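Local coordinates for protein proteasome accessory factor B/C (PafBC) (Paenarthrobacter aurescens, PDB 6SJ9) that acts as a transcriptional regulator of the bacterial DNA damage response, probably binding DNA through its winged helix-turn-helix domains, at residues A319-D323 and R648-R652; P357-H361 and H410-S414. The contacts are given in a common frame with arbitrary orientation. Residues are numbered along the deposited sequence.

Interaction 1. Residues A319-D323 and R648-R652; sequences ADFDD and RQETR
This is a surface salt-bridge network between two helices, tying the C-terminal turn of helix 305-323 to the middle of helix 645-659, far from the centre of the chain. Both segments keep helical backbone angles throughout. Their axes come within 11.2 Å and run roughly antiparallel, 148° between N-to-C directions (signed crossing angle -148°), and the CA atoms of A319 and R652 stand 6.9 Å apart. D322 points toward the other helix with chi1 t and splits its carboxylate between two arginines one turn apart: OD2 takes NE of R648 at 2.8 Å, almost straight, and OD1 takes NH1 of R652 at a very short 2.4 Å. R648 is fully extended, chi1 to chi3 all t, so its NH2 also reaches the backbone O of D322 at 2.9 Å. Each helix belongs to one of the two WCX domains of the chain: helix 645-659 directly follows strand 639-643 of a four-stranded antiparallel sheet, where R648 and T651 touch I641, and helix 305-323 follows the last strand of the matching sheet, 299-303, consistent with the ferredoxin-like fold of these domains. The contact therefore bridges two like domains within one polypeptide. R652 is bent instead: chi2 is p and chi4 near -83°, which brings the guanidinium to D323, whose OD1 lies 3.2 Å from R652 NH1. Bonds from R652 NH2 to OD1 and OD2 of D323, at 3.4 and 3.3 Å, are weak. The A319 carbonyl sits over one face of that guanidinium, its O 3.6 Å from R652 NH1, while R652 NE pairs with D656.

Interaction 2. Residues P357-H361 and H410-S414; sequences PFLVH and HVYIS
Start at P357, in the last turn of helix 346-360: the helix is kinked here, the N atoms of P357 and F358 making no bond to the turn before. The F358 ring takes no part, and the contact proper begins with L359. The CA of L359 lies 4.6 Å from the CA of Y412 on strand 410-413. The carbonyl O of L359, near the end of the helix, accepts a nearly linear hydrogen bond from I413 N (2.8 Å, 174°). The same L359 O receives a CA-H...O contact from Y412 CA at 3.4 Å. With chi1 m and chi2 t, the L359 side chain puts CD2 3.5 Å from V411 CG1, and its CB is 3.9 Å from I413 CD1; L385 and L388 of helix 378-389 also touch it. V360 follows, its CA 5.2 Å from the CA of I413 and its CG1 4.5 Å from I413 CB. I413, chi1 m and chi2 t, points toward the helix, and V360 and I413 both meet P95 of helix 95-118. At H361 the backbone leaves helical angles for an extended psi of 156°. Along the extended strand, the Y412 hydroxyl is hydrogen-bonded with E407 OE2. Strand 410-413 pairs antiparallel with 404-407 and 365-366, so this helix end is joined to the small beta wing of a winged helix-turn-helix domain.

How the interactions relate
Interaction 1 lies at the surface and interaction 2 is largely buried, with their centres about 43 Å apart, on opposite sides of the chain's centre. They share no element, although helices 305-323 and 346-360 follow each other in the sequence. The chemistry follows the setting: 319-323 and 648-652 meet mainly through charged side chains, two aspartates facing two arginines, whereas 357-361 and 410-414 rely on aliphatic contacts plus one main-chain hydrogen bond. The scale of what is joined also differs. The helix-helix contact spans 324 intervening residues to link separate domains, while the helix-strand contact closes 48 residues within one helix-turn-helix domain. The areas buried are similar, 277 and 260 Å².

Interaction 1. Residues A319-D323 and R648-R652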
ATOM      1  N   ALA A 319     -11.325  17.332  17.526  1.00 67.62           N
ATOM      2  CA  ALA A 319     -11.527  17.768  18.914  1.00 65.51           C
ATOM      3  C   ALA A 319     -12.994  17.629  19.330  1.00 65.88           C
ATOM      4  O   ALA A 319     -13.306  17.107  20.410  1.00 66.92           O
ATOM      5  CB  ALA A 319     -11.053  19.215  19.081  1.00 69.25           C
ATOM      6  N   ASP A 320     -13.910  18.105  18.479  1.00 65.90           N
ATOM      7  CA  ASP A 320     -15.338  18.090  18.798  1.00 68.18           C
ATOM      8  C   ASP A 320     -15.874  16.671  18.970  1.00 71.14           C
ATOM      9  O   ASP A 320     -16.729  16.423  19.840  1.00 71.67           O
ATOM     10  CB  ASP A 320     -16.117  18.833  17.716  1.00 66.64           C
ATOM     11  CG  ASP A 320     -15.763  20.319  17.664  1.00 69.38           C
ATOM     12  OD1 ASP A 320     -15.053  20.822  18.572  1.00 70.57           O
ATOM     13  OD2 ASP A 320     -16.116  20.960  16.656  1.00 71.36           O
ATOM     14  N   PHE A 321     -15.422  15.730  18.131  1.00 66.26           N
ATOM     15  CA  PHE A 321     -15.892  14.359  18.290  1.00 64.41           C
ATOM     16  C   PHE A 321     -15.445  13.776  19.625  1.00 64.17           C
ATOM     17  O   PHE A 321     -16.216  13.083  20.300  1.00 66.86           O
ATOM     18  CB  PHE A 321     -15.435  13.508  17.113  1.00 63.76           C
ATOM     19  CG  PHE A 321     -16.242  12.261  16.937  1.00 64.75           C
ATOM     20  CD1 PHE A 321     -17.462  12.110  17.596  1.00 64.47           C
ATOM     21  CD2 PHE A 321     -15.811  11.253  16.076  1.00 62.75           C
ATOM     22  CE1 PHE A 321     -18.217  10.962  17.428  1.00 62.82           C
ATOM     23  CE2 PHE A 321     -16.572  10.112  15.888  1.00 63.36           C
ATOM     24  CZ  PHE A 321     -17.771   9.957  16.566  1.00 62.69           C
ATOM     25  N   ASP A 322     -14.211  14.051  20.030  1.00 62.84           N
ATOM     26  CA  ASP A 322     -13.749  13.622  21.341  1.00 64.97           C
ATOM     27  C   ASP A 322     -14.552  14.294  22.465  1.00 73.80           C
ATOM     28  O   ASP A 322     -14.627  13.765  23.586  1.00 75.14           O
ATOM     29  CB  ASP A 322     -12.261  13.962  21.421  1.00 65.46           C
ATOM     30  CG  ASP A 322     -11.630  13.604  22.710  1.00 69.18           C
ATOM     31  OD1 ASP A 322     -11.146  14.529  23.391  1.00 72.81           O
ATOM     32  OD2 ASP A 322     -11.566  12.405  23.021  1.00 71.03           O
ATOM     33  N   ASP A 323     -15.127  15.476  22.196  1.00 75.00           N
ATOM     34  CA  ASP A 323     -15.985  16.140  23.172  1.00 81.96           C
ATOM     35  C   ASP A 323     -17.363  15.512  23.285  1.00 86.48           C
ATOM     36  O   ASP A 323     -18.023  15.686  24.319  1.00 89.40           O
ATOM     37  CB  ASP A 323     -16.107  17.628  22.866  1.00 80.64           C
ATOM     38  CG  ASP A 323     -14.951  18.395  23.423  1.00 80.33           C
ATOM     39  OD1 ASP A 323     -14.308  17.837  24.345  1.00 76.97           O
ATOM     40  OD2 ASP A 323     -14.685  19.528  22.955  1.00 82.91           O
ATOM     41  N   ARG A 648      -6.528   7.729  24.646  1.00 67.50           N
ATOM     42  CA  ARG A 648      -7.477   8.756  24.210  1.00 69.41           C
ATOM     43  C   ARG A 648      -6.995  10.163  24.541  1.00 74.72           C
ATOM     44  O   ARG A 648      -7.095  11.077  23.707  1.00 73.57           O
ATOM     45  CB  ARG A 648      -8.852   8.524  24.839  1.00 67.86           C
ATOM     46  CG  ARG A 648      -9.819   9.663  24.570  1.00 65.40           C
ATOM     47  CD  ARG A 648     -11.031   9.599  25.473  1.00 64.24           C
ATOM     48  NE  ARG A 648     -11.969  10.692  25.240  1.00 63.81           N
ATOM     49  CZ  ARG A 648     -13.077  10.890  25.954  1.00 71.26           C
ATOM     50  NH1 ARG A 648     -13.386  10.067  26.945  1.00 71.51           N
ATOM     51  NH2 ARG A 648     -13.881  11.911  25.675  1.00 76.92           N
ATOM     52  N   GLN A 649      -6.537  10.371  25.783  1.00 77.68           N
ATOM     53  CA  GLN A 649      -6.100  11.700  26.213  1.00 78.44           C
ATOM     54  C   GLN A 649      -4.779  12.086  25.565  1.00 71.71           C
ATOM     55  O   GLN A 649      -4.561  13.258  25.226  1.00 68.53           O
ATOM     56  CB  GLN A 649      -5.978  11.753  27.738  1.00 82.76           C
ATOM     57  CG  GLN A 649      -7.294  11.554  28.452  1.00 90.01           C
ATOM     58  CD  GLN A 649      -7.226  11.931  29.925  1.00100.87           C
ATOM     59  OE1 GLN A 649      -6.189  12.391  30.418  1.00104.29           O
ATOM     60  NE2 GLN A 649      -8.333  11.734  30.637  1.00103.79           N
ATOM     61  N   GLU A 650      -3.898  11.102  25.370  1.00 69.04           N
ATOM     62  CA  GLU A 650      -2.641  11.361  24.689  1.00 77.42           C
ATOM     63  C   GLU A 650      -2.888  11.840  23.257  1.00 75.18           C
ATOM     64  O   GLU A 650      -2.115  12.650  22.735  1.00 73.93           O
ATOM     65  CB  GLU A 650      -1.798  10.090  24.717  1.00 86.14           C
ATOM     66  CG  GLU A 650      -0.345  10.264  24.337  1.00 96.14           C
ATOM     67  CD  GLU A 650       0.416   8.939  24.338  1.00104.02           C
ATOM     68  OE1 GLU A 650      -0.042   7.967  24.992  1.00106.94           O
ATOM     69  OE2 GLU A 650       1.491   8.877  23.702  1.00106.97           O
ATOM     70  N   THR A 651      -3.949  11.327  22.610  1.00 69.99           N
ATOM     71  CA  THR A 651      -4.356  11.797  21.282  1.00 65.60           C
ATOM     72  C   THR A 651      -5.023  13.172  21.352  1.00 65.65           C
ATOM     73  O   THR A 651      -4.794  14.027  20.487  1.00 67.28           O
ATOM     74  CB  THR A 651      -5.294  10.772  20.630  1.00 62.16           C
ATOM     75  OG1 THR A 651      -4.520   9.692  20.101  1.00 60.21           O
ATOM     76  CG2 THR A 651      -6.118  11.399  19.494  1.00 60.52           C
ATOM     77  N   ARG A 652      -5.875  13.406  22.356  1.00 64.02           N
ATOM     78  CA  ARG A 652      -6.465  14.736  22.490  1.00 68.89           C
ATOM     79  C   ARG A 652      -5.401  15.810  22.682  1.00 72.66           C
ATOM     80  O   ARG A 652      -5.576  16.948  22.227  1.00 73.23           O
ATOM     81  CB  ARG A 652      -7.478  14.768  23.654  1.00 72.74           C
ATOM     82  CG  ARG A 652      -8.147  16.157  23.887  1.00 73.07           C
ATOM     83  CD  ARG A 652      -8.765  16.666  22.586  1.00 74.55           C
ATOM     84  NE  ARG A 652      -9.508  17.912  22.710  1.00 74.80           N
ATOM     85  CZ  ARG A 652     -10.771  17.993  23.122  1.00 76.58           C
ATOM     86  NH1 ARG A 652     -11.423  16.880  23.442  1.00 77.21           N
ATOM     87  NH2 ARG A 652     -11.380  19.180  23.211  1.00 75.13           N
TER

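Interaction 2. Residues P357-H361 and H410-S414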
ATOM      1  N   PRO A 357      -5.066  -9.052 -15.368  1.00 45.34           N
ATOM      2  CA  PRO A 357      -5.360  -9.250 -16.817  1.00 44.60           C
ATOM      3  C   PRO A 357      -6.797  -8.904 -17.206  1.00 47.61           C
ATOM      4  O   PRO A 357      -7.021  -8.455 -18.338  1.00 49.02           O
ATOM      5  CB  PRO A 357      -5.062 -10.741 -17.057  1.00 41.36           C
ATOM      6  CG  PRO A 357      -4.019 -11.075 -16.026  1.00 46.07           C
ATOM      7  CD  PRO A 357      -4.431 -10.244 -14.771  1.00 44.89           C
ATOM      8  N   PHE A 358      -7.781  -9.110 -16.315  1.00 42.51           N
ATOM      9  CA  PHE A 358      -9.152  -8.673 -16.607  1.00 39.90           C
ATOM     10  C   PHE A 358      -9.249  -7.162 -16.672  1.00 38.71           C
ATOM     11  O   PHE A 358      -9.848  -6.615 -17.600  1.00 43.41           O
ATOM     12  CB  PHE A 358     -10.123  -9.169 -15.532  1.00 38.34           C
ATOM     13  CG  PHE A 358     -10.288 -10.635 -15.517  1.00 44.80           C
ATOM     14  CD1 PHE A 358     -11.167 -11.259 -16.425  1.00 49.71           C
ATOM     15  CD2 PHE A 358      -9.549 -11.408 -14.643  1.00 44.32           C
ATOM     16  CE1 PHE A 358     -11.344 -12.632 -16.425  1.00 49.50           C
ATOM     17  CE2 PHE A 358      -9.697 -12.768 -14.643  1.00 52.94           C
ATOM     18  CZ  PHE A 358     -10.587 -13.401 -15.542  1.00 52.75           C
ATOM     19  N   LEU A 359      -8.645  -6.479 -15.696  1.00 39.38           N
ATOM     20  CA  LEU A 359      -8.756  -5.032 -15.569  1.00 40.51           C
ATOM     21  C   LEU A 359      -8.173  -4.307 -16.774  1.00 42.22           C
ATOM     22  O   LEU A 359      -8.667  -3.233 -17.149  1.00 41.77           O
ATOM     23  CB  LEU A 359      -8.071  -4.576 -14.271  1.00 38.21           C
ATOM     24  CG  LEU A 359      -8.808  -4.812 -12.949  1.00 41.12           C
ATOM     25  CD1 LEU A 359      -7.877  -4.567 -11.739  1.00 41.92           C
ATOM     26  CD2 LEU A 359     -10.048  -3.899 -12.814  1.00 38.90           C
ATOM     27  N   VAL A 360      -7.093  -4.842 -17.365  1.00 43.19           N
ATOM     28  CA  VAL A 360      -6.442  -4.179 -18.497  1.00 47.09           C
ATOM     29  C   VAL A 360      -6.913  -4.716 -19.838  1.00 49.58           C
ATOM     30  O   VAL A 360      -6.511  -4.171 -20.873  1.00 51.24           O
ATOM     31  CB  VAL A 360      -4.892  -4.278 -18.485  1.00 48.74           C
ATOM     32  CG1 VAL A 360      -4.277  -3.729 -17.204  1.00 47.21           C
ATOM     33  CG2 VAL A 360      -4.423  -5.688 -18.840  1.00 49.41           C
ATOM     34  N   HIS A 361      -7.645  -5.828 -19.865  1.00 50.09           N
ATOM     35  CA  HIS A 361      -8.180  -6.313 -21.131  1.00 51.15           C
ATOM     36  C   HIS A 361      -9.110  -5.258 -21.727  1.00 54.09           C
ATOM     37  O   HIS A 361      -9.681  -4.426 -21.011  1.00 54.70           O
ATOM     38  CB  HIS A 361      -8.930  -7.613 -20.895  1.00 55.22           C
ATOM     39  CG  HIS A 361      -9.394  -8.309 -22.138  1.00 58.35           C
ATOM     40  ND1 HIS A 361     -10.649  -8.100 -22.674  1.00 58.70           N
ATOM     41  CD2 HIS A 361      -8.789  -9.220 -22.934  1.00 57.56           C
ATOM     42  CE1 HIS A 361     -10.803  -8.868 -23.736  1.00 57.70           C
ATOM     43  NE2 HIS A 361      -9.688  -9.555 -23.916  1.00 59.56           N
ATOM     44  N   HIS A 410     -18.648  -3.116 -13.749  1.00 43.05           N
ATOM     45  CA  HIS A 410     -17.668  -3.111 -14.843  1.00 43.49           C
ATOM     46  C   HIS A 410     -16.479  -2.212 -14.495  1.00 38.99           C
ATOM     47  O   HIS A 410     -16.650  -0.997 -14.359  1.00 39.88           O
ATOM     48  CB  HIS A 410     -18.340  -2.677 -16.123  1.00 53.54           C
ATOM     49  CG  HIS A 410     -17.470  -2.828 -17.315  1.00 60.98           C
ATOM     50  ND1 HIS A 410     -17.682  -2.137 -18.486  1.00 67.21           N
ATOM     51  CD2 HIS A 410     -16.403  -3.631 -17.534  1.00 64.34           C
ATOM     52  CE1 HIS A 410     -16.756  -2.482 -19.369  1.00 68.36           C
ATOM     53  NE2 HIS A 410     -15.969  -3.391 -18.815  1.00 65.41           N
ATOM     54  N   VAL A 411     -15.287  -2.795 -14.313  1.00 37.45           N
ATOM     55  CA  VAL A 411     -14.088  -2.057 -13.893  1.00 40.37           C
ATOM     56  C   VAL A 411     -12.998  -2.236 -14.940  1.00 39.97           C
ATOM     57  O   VAL A 411     -12.692  -3.364 -15.348  1.00 42.36           O
ATOM     58  CB  VAL A 411     -13.557  -2.500 -12.505  1.00 36.53           C
ATOM     59  CG1 VAL A 411     -12.448  -1.441 -11.975  1.00 34.90           C
ATOM     60  CG2 VAL A 411     -14.694  -2.610 -11.515  1.00 35.43           C
ATOM     61  N   TYR A 412     -12.402  -1.135 -15.377  1.00 40.46           N
ATOM     62  CA  TYR A 412     -11.347  -1.277 -16.372  1.00 47.78           C
ATOM     63  C   TYR A 412     -10.322  -0.167 -16.194  1.00 48.62           C
ATOM     64  O   TYR A 412     -10.657   0.960 -15.815  1.00 49.78           O
ATOM     65  CB  TYR A 412     -11.894  -1.343 -17.821  1.00 59.99           C
ATOM     66  CG  TYR A 412     -12.806  -0.229 -18.258  1.00 68.38           C
ATOM     67  CD1 TYR A 412     -14.104  -0.110 -17.756  1.00 68.76           C
ATOM     68  CD2 TYR A 412     -12.379   0.691 -19.216  1.00 76.83           C
ATOM     69  CE1 TYR A 412     -14.937   0.922 -18.168  1.00 75.38           C
ATOM     70  CE2 TYR A 412     -13.213   1.728 -19.644  1.00 78.71           C
ATOM     71  CZ  TYR A 412     -14.482   1.842 -19.117  1.00 79.78           C
ATOM     72  OH  TYR A 412     -15.294   2.882 -19.544  1.00 83.86           O
ATOM     73  N   ILE A 413      -9.067  -0.553 -16.379  1.00 50.05           N
ATOM     74  CA  ILE A 413      -7.902   0.315 -16.299  1.00 60.32           C
ATOM     75  C   ILE A 413      -7.534   0.633 -17.736  1.00 68.74           C
ATOM     76  O   ILE A 413      -7.133  -0.257 -18.481  1.00 69.37           O
ATOM     77  CB  ILE A 413      -6.765  -0.376 -15.532  1.00 63.03           C
ATOM     78  CG1 ILE A 413      -7.226  -0.626 -14.103  1.00 61.68           C
ATOM     79  CG2 ILE A 413      -5.526   0.464 -15.543  1.00 69.36           C
ATOM     80  CD1 ILE A 413      -6.229  -1.310 -13.170  1.00 60.29           C
ATOM     81  N   SER A 414      -7.817   1.855 -18.171  1.00 78.28           N
ATOM     82  CA  SER A 414      -7.696   2.218 -19.578  1.00 84.99           C
ATOM     83  C   SER A 414      -6.246   2.177 -20.081  1.00 94.70           C
ATOM     84  O   SER A 414      -5.311   2.603 -19.388  1.00 90.08           O
ATOM     85  CB  SER A 414      -8.330   3.588 -19.820  1.00 85.70           C
ATOM     86  OG  SER A 414      -7.720   4.591 -19.038  1.00 87.76           O
TER